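Local structure of peptidase S9 prolyl oligopeptidase catalytic domain-containing protein (4HXF) at residues 12-17 and 396-401; 43-48 and 73-78. The protein probably acts as a serine peptidase of the prolyl oligopeptidase family, an acylaminoacyl peptidase that assembles into a self-compartmentalizing hexamer. All blocks are in the same frame, centred on the assembly; numbering follows the deposited sequence.

Contact 1. Residues 12-17 and 396-401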
loop_
_atom_site.group_PDB
_atom_site.type_symbol
_atom_site.label_atom_id
_atom_site.label_comp_id
_atom_site.label_asym_id
_atom_site.label_seq_id
_atom_site.Cartn_x
_atom_site.Cartn_y
_atom_site.Cartn_z
ATOM N N THR A 12 25.833 -1.839 21.768
ATOM C CA THR A 12 25.546 -1.995 20.356
ATOM C C THR A 12 26.770 -2.104 19.498
ATOM O O THR A 12 26.651 -2.400 18.353
ATOM C CB THR A 12 24.626 -0.901 19.798
ATOM O OG1 THR A 12 25.288 0.356 19.707
ATOM C CG2 THR A 12 23.265 -0.813 20.631
ATOM N N LYS A 13 27.925 -1.731 20.022
ATOM C CA LYS A 13 29.173 -1.658 19.250
ATOM C C LYS A 13 29.814 -3.058 19.271
ATOM O O LYS A 13 30.800 -3.275 18.548
ATOM C CB LYS A 13 30.083 -0.594 19.843
ATOM C CG LYS A 13 29.422 0.787 19.700
ATOM C CD LYS A 13 30.300 1.977 20.096
ATOM N N PHE A 14 29.363 -3.998 20.104
ATOM C CA PHE A 14 30.020 -5.308 20.173
ATOM C C PHE A 14 29.475 -6.311 19.168
ATOM O O PHE A 14 28.279 -6.354 18.860
ATOM C CB PHE A 14 29.979 -5.944 21.578
ATOM C CG PHE A 14 30.371 -4.990 22.677
ATOM C CD1 PHE A 14 29.784 -5.037 23.915
ATOM C CD2 PHE A 14 31.413 -4.089 22.506
ATOM C CE1 PHE A 14 30.133 -4.135 24.965
ATOM C CE2 PHE A 14 31.740 -3.167 23.548
ATOM C CZ PHE A 14 31.102 -3.216 24.783
ATOM N N ALA A 15 30.334 -7.241 18.777
ATOM C CA ALA A 15 29.906 -8.406 17.969
ATOM C C ALA A 15 29.602 -9.498 18.890
ATOM O O ALA A 15 30.449 -9.791 19.745
ATOM C CB ALA A 15 31.050 -8.826 16.968
ATOM N N TYR A 16 28.428 -10.176 18.712
ATOM C CA TYR A 16 28.013 -11.198 19.628
ATOM C C TYR A 16 28.019 -12.544 18.842
ATOM O O TYR A 16 27.345 -12.700 17.833
ATOM C CB TYR A 16 26.693 -10.957 20.199
ATOM C CG TYR A 16 26.622 -9.716 20.999
ATOM C CD1 TYR A 16 26.178 -8.516 20.469
ATOM C CD2 TYR A 16 27.042 -9.717 22.340
ATOM C CE1 TYR A 16 26.191 -7.385 21.262
ATOM C CE2 TYR A 16 27.048 -8.533 23.071
ATOM C CZ TYR A 16 26.627 -7.395 22.539
ATOM O OH TYR A 16 26.623 -6.234 23.336
ATOM N N LEU A 17 28.804 -13.469 19.324
ATOM C CA LEU A 17 28.933 -14.758 18.673
ATOM C C LEU A 17 28.165 -15.855 19.424
ATOM O O LEU A 17 28.171 -15.925 20.690
ATOM C CB LEU A 17 30.376 -15.228 18.573
ATOM C CG LEU A 17 31.421 -14.326 17.912
ATOM C CD1 LEU A 17 32.755 -15.048 17.845
ATOM C CD2 LEU A 17 30.885 -13.784 16.572
ATOM N N PHE A 396 30.933 -11.700 30.950
ATOM C CA PHE A 396 30.993 -10.326 30.647
ATOM C C PHE A 396 29.699 -9.701 31.109
ATOM O O PHE A 396 28.633 -10.038 30.565
ATOM C CB PHE A 396 31.208 -10.128 29.144
ATOM C CG PHE A 396 31.277 -8.650 28.758
ATOM C CD1 PHE A 396 32.449 -7.956 28.914
ATOM C CD2 PHE A 396 30.160 -8.019 28.214
ATOM C CE1 PHE A 396 32.549 -6.577 28.549
ATOM C CE2 PHE A 396 30.214 -6.675 27.930
ATOM C CZ PHE A 396 31.403 -5.991 28.061
ATOM N N LYS A 397 29.771 -8.835 32.121
ATOM C CA LYS A 397 28.499 -8.233 32.658
ATOM C C LYS A 397 28.490 -6.730 32.407
ATOM O O LYS A 397 29.253 -5.937 33.005
ATOM C CB LYS A 397 28.272 -8.500 34.131
ATOM C CG LYS A 397 26.996 -7.782 34.699
ATOM C CD LYS A 397 25.670 -8.409 34.431
ATOM C CE LYS A 397 24.515 -7.723 35.264
ATOM N NZ LYS A 397 23.158 -7.969 34.657
ATOM N N TYR A 398 27.735 -6.332 31.388
ATOM C CA TYR A 398 27.769 -4.958 30.876
ATOM C C TYR A 398 27.588 -3.886 31.935
ATOM O O TYR A 398 28.446 -2.935 31.969
ATOM C CB TYR A 398 26.660 -4.784 29.879
ATOM C CG TYR A 398 26.666 -3.476 29.114
ATOM C CD1 TYR A 398 27.480 -3.270 28.086
ATOM C CD2 TYR A 398 25.783 -2.459 29.489
ATOM C CE1 TYR A 398 27.478 -2.093 27.357
ATOM C CE2 TYR A 398 25.776 -1.301 28.799
ATOM C CZ TYR A 398 26.589 -1.127 27.714
ATOM O OH TYR A 398 26.530 0.029 26.964
ATOM N N GLU A 399 26.603 -4.106 32.833
ATOM C CA GLU A 399 26.324 -3.070 33.780
ATOM C C GLU A 399 27.506 -2.863 34.713
ATOM O O GLU A 399 27.733 -1.759 35.219
ATOM C CB GLU A 399 25.123 -3.328 34.629
ATOM C CG GLU A 399 23.815 -3.350 33.924
ATOM C CD GLU A 399 23.470 -4.695 33.329
ATOM O OE1 GLU A 399 24.372 -5.512 33.027
ATOM O OE2 GLU A 399 22.239 -4.890 33.107
ATOM N N MET A 400 28.296 -3.946 34.988
ATOM C CA MET A 400 29.373 -3.790 35.920
ATOM C C MET A 400 30.465 -2.975 35.323
ATOM O O MET A 400 31.049 -2.127 35.933
ATOM C CB MET A 400 29.910 -5.164 36.359
ATOM C CG MET A 400 28.824 -5.906 37.129
ATOM S SD MET A 400 29.577 -7.508 37.665
ATOM C CE MET A 400 28.237 -8.109 38.704
ATOM N N GLN A 401 30.834 -3.241 34.054
ATOM C CA GLN A 401 31.816 -2.442 33.370
ATOM C C GLN A 401 31.418 -1.016 33.190
ATOM O O GLN A 401 32.198 -0.086 33.472
ATOM C CB GLN A 401 32.242 -3.004 32.023
ATOM C CG GLN A 401 32.784 -4.418 32.067
ATOM C CD GLN A 401 34.117 -4.461 32.769
ATOM O OE1 GLN A 401 34.977 -3.636 32.480
ATOM N NE2 GLN A 401 34.277 -5.399 33.697
#
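At the junction between the β-propeller and the α/β-hydrolase domain, three aromatic rings meet: F14, from the loop leading into propeller strand 16-23, F396, in the loop just ahead of helix 398-405, and Y398, the first residue of that helix. The backbones stay well apart, with CA of F14 10.9 Å from CA of Y398, so the rings must span the gap. CE1 of F14 makes the closest approach to both partners: it lies 3.8 Å from CZ of F396 and 4.1 Å from CE1 of Y398. The F14 and F396 planes stand nearly perpendicular, at 88°, with ring centres 5.7 Å apart. Against Y398, the same carbon comes in at the ring edge, close to the ring plane. Both hydrolase rings have CG swung anti to the backbone N (chi1 180° for F396, -172° for Y398), which carries them toward the propeller. The two segments bury just 123 Å² between them, as expected when few ring atoms meet across widely spaced backbones. The helix start has its own support: K397, the N-cap residue, receives M400 N on its carbonyl O at 3.0 Å, and Q401 N reaches the same oxygen. At the far end of Y398, the hydroxyl is hydrogen-bonded to the D7 backbone carbonyl, tying the N-terminal segment to this ring as well. F343 meets the F14 ring and Y593 of helix 586-605 meets Y398; further along the helix M400 packs on strand 409-413, and Y16 pairs through its backbone with T32 of strand 26-35.

Contact 2. Residues 43-48 and 73-78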
loop_
_atom_site.group_PDB
_atom_site.type_symbol
_atom_site.label_atom_id
_atom_site.label_comp_id
_atom_site.label_asym_id
_atom_site.label_seq_id
_atom_site.Cartn_x
_atom_site.Cartn_y
_atom_site.Cartn_z
ATOM N N ASN A 43 21.522 -11.129 12.199
ATOM C CA ASN A 43 22.183 -12.371 12.319
ATOM C C ASN A 43 22.819 -12.765 10.962
ATOM O O ASN A 43 22.174 -12.649 9.918
ATOM C CB ASN A 43 21.281 -13.540 12.718
ATOM C CG ASN A 43 20.602 -13.321 14.024
ATOM O OD1 ASN A 43 19.347 -13.302 14.082
ATOM N ND2 ASN A 43 21.332 -13.181 15.005
ATOM N N THR A 44 24.090 -13.113 11.038
ATOM C CA THR A 44 24.922 -13.606 9.911
ATOM C C THR A 44 25.621 -14.850 10.269
ATOM O O THR A 44 26.302 -14.919 11.293
ATOM C CB THR A 44 25.952 -12.522 9.458
ATOM O OG1 THR A 44 25.291 -11.252 9.232
ATOM C CG2 THR A 44 26.722 -12.935 8.132
ATOM N N ILE A 45 25.452 -15.891 9.455
ATOM C CA ILE A 45 26.260 -17.080 9.681
ATOM C C ILE A 45 27.605 -16.891 9.022
ATOM O O ILE A 45 27.704 -16.463 7.843
ATOM C CB ILE A 45 25.541 -18.364 9.118
ATOM C CG1 ILE A 45 24.273 -18.658 9.897
ATOM C CG2 ILE A 45 26.490 -19.538 9.083
ATOM C CD1 ILE A 45 23.323 -19.672 9.167
ATOM N N VAL A 46 28.670 -17.214 9.745
ATOM C CA VAL A 46 30.030 -17.144 9.237
ATOM C C VAL A 46 30.558 -18.553 9.182
ATOM O O VAL A 46 30.388 -19.335 10.128
ATOM C CB VAL A 46 30.926 -16.252 10.147
ATOM C CG1 VAL A 46 32.365 -16.171 9.544
ATOM C CG2 VAL A 46 30.247 -14.876 10.325
ATOM N N ILE A 47 31.163 -18.907 8.076
ATOM C CA ILE A 47 31.781 -20.234 7.881
ATOM C C ILE A 47 33.231 -19.999 7.659
ATOM O O ILE A 47 33.663 -19.255 6.728
ATOM C CB ILE A 47 31.179 -20.951 6.653
ATOM C CG1 ILE A 47 29.617 -21.114 6.881
ATOM C CG2 ILE A 47 31.875 -22.283 6.383
ATOM C CD1 ILE A 47 28.836 -21.103 5.614
ATOM N N GLU A 48 34.025 -20.567 8.557
ATOM C CA GLU A 48 35.481 -20.444 8.444
ATOM C C GLU A 48 36.135 -21.708 8.064
ATOM O O GLU A 48 35.784 -22.800 8.567
ATOM C CB GLU A 48 36.147 -20.001 9.697
ATOM C CG GLU A 48 35.549 -18.754 10.114
ATOM C CD GLU A 48 36.459 -17.910 10.967
ATOM O OE1 GLU A 48 37.665 -18.203 11.226
ATOM O OE2 GLU A 48 35.845 -16.942 11.416
ATOM N N ILE A 73 25.058 -27.293 4.416
ATOM C CA ILE A 73 24.642 -26.632 5.638
ATOM C C ILE A 73 23.169 -26.277 5.528
ATOM O O ILE A 73 22.697 -25.661 4.517
ATOM C CB ILE A 73 25.529 -25.423 5.962
ATOM C CG1 ILE A 73 25.183 -24.780 7.253
ATOM C CG2 ILE A 73 25.530 -24.412 4.809
ATOM C CD1 ILE A 73 26.383 -23.855 7.694
ATOM N N ALA A 74 22.419 -26.686 6.572
ATOM C CA ALA A 74 21.052 -26.259 6.752
ATOM C C ALA A 74 21.065 -25.036 7.654
ATOM O O ALA A 74 21.934 -24.883 8.506
ATOM C CB ALA A 74 20.171 -27.355 7.341
ATOM N N PHE A 75 20.080 -24.201 7.451
ATOM C CA PHE A 75 19.868 -23.035 8.273
ATOM C C PHE A 75 18.518 -22.513 8.239
ATOM O O PHE A 75 17.745 -22.921 7.365
ATOM C CB PHE A 75 20.893 -21.924 7.882
ATOM C CG PHE A 75 20.765 -21.379 6.480
ATOM C CD1 PHE A 75 21.411 -21.983 5.424
ATOM C CD2 PHE A 75 19.969 -20.268 6.201
ATOM C CE1 PHE A 75 21.281 -21.469 4.128
ATOM C CE2 PHE A 75 19.830 -19.793 4.934
ATOM C CZ PHE A 75 20.492 -20.358 3.887
ATOM N N MET A 76 18.187 -21.594 9.166
ATOM C CA MET A 76 16.911 -20.934 9.212
ATOM C C MET A 76 16.994 -19.463 8.877
ATOM O O MET A 76 17.975 -18.777 9.292
ATOM C CB MET A 76 16.307 -21.101 10.634
ATOM C CG MET A 76 16.225 -22.551 11.088
ATOM S SD MET A 76 14.546 -23.158 10.964
ATOM C CE MET A 76 13.491 -21.848 11.522
ATOM N N ARG A 77 15.925 -18.951 8.263
ATOM C CA ARG A 77 15.699 -17.530 8.098
ATOM C C ARG A 77 14.272 -17.238 8.621
ATOM O O ARG A 77 13.430 -18.107 8.593
ATOM C CB ARG A 77 15.762 -17.079 6.662
ATOM C CG ARG A 77 17.063 -17.186 5.959
ATOM C CD ARG A 77 17.189 -16.130 4.804
ATOM N NE ARG A 77 18.586 -15.945 4.489
ATOM C CZ ARG A 77 19.242 -16.509 3.489
ATOM N NH1 ARG A 77 18.626 -17.322 2.595
ATOM N NH2 ARG A 77 20.477 -16.248 3.318
ATOM N N PHE A 78 13.994 -15.999 8.989
ATOM C CA PHE A 78 12.760 -15.667 9.781
ATOM C C PHE A 78 12.195 -14.393 9.200
ATOM O O PHE A 78 12.373 -14.192 8.002
ATOM C CB PHE A 78 13.074 -15.459 11.273
ATOM C CG PHE A 78 13.604 -16.719 12.024
ATOM C CD1 PHE A 78 14.986 -16.979 12.160
ATOM C CD2 PHE A 78 12.720 -17.623 12.649
ATOM C CE1 PHE A 78 15.429 -18.090 12.861
ATOM C CE2 PHE A 78 13.175 -18.740 13.356
ATOM C CZ PHE A 78 14.536 -18.980 13.446
#
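Strands 40-49 and 72-77 run in opposite senses where I45 faces F75 and I47 faces I73, with CA separations of 8.8 and 9.8 Å, too wide for β-ladder pairing and as expected for face-to-face packing of two adjacent propeller blades. Alternation along each strand explains the pattern: the side chains of I45, I47, I73 and F75 set out toward the opposing strand, and these four buried, apolar residues make the contact. In the closer pair, CD1 of I45 comes to 3.6 Å from CB of F75 and 4.1 Å from its CG, so the methyl meets the base of the phenylalanine, obliquely to the ring. F75 holds CG between its backbone N and carbonyl carbon (chi1 64°), which turns the ring aside and exposes CB to that methyl. The second pair is end to end: CD1 of I47 lies 4.2 Å from CD1 of I73. Beyond the I45 contact, the F75 ring has the R77 side chain beside it: CG of R77 lies in plane at its edge, while F75 CE2 sits 3.6 Å above the centre of one guanidinium face. W88 of strand 86-91 meets the F75 ring nearly parallel and makes a cation-pi contact with R77. Flanking the seam, strand 62-66 contributes P64, touched by both I45 and I73, and strand 54-59 contributes I58, against which F75 packs.

Contact 2 is nested within the chain loop that contact 1 closes: residues 43-48 and 73-78 both fall in the long propeller stretch between 12-17 and 396-401. The two share one antiparallel sheet, which contact 1 enters through strand 16-23 and contact 2 through strand 40-49. Their centres are 22 Å apart and their nearest atoms about 6 Å. Contact 1 joins domains, whereas contact 2 joins blades within one. The inhibitor pocket, with S466 and H578, belongs to the hydrolase domain, and contact 1 lies away from it. Bound magnesium lies about 10 Å from the F14 side chain and about 11 Å from I45's, while F75's is about 8 Å from that of magnesium-site K99.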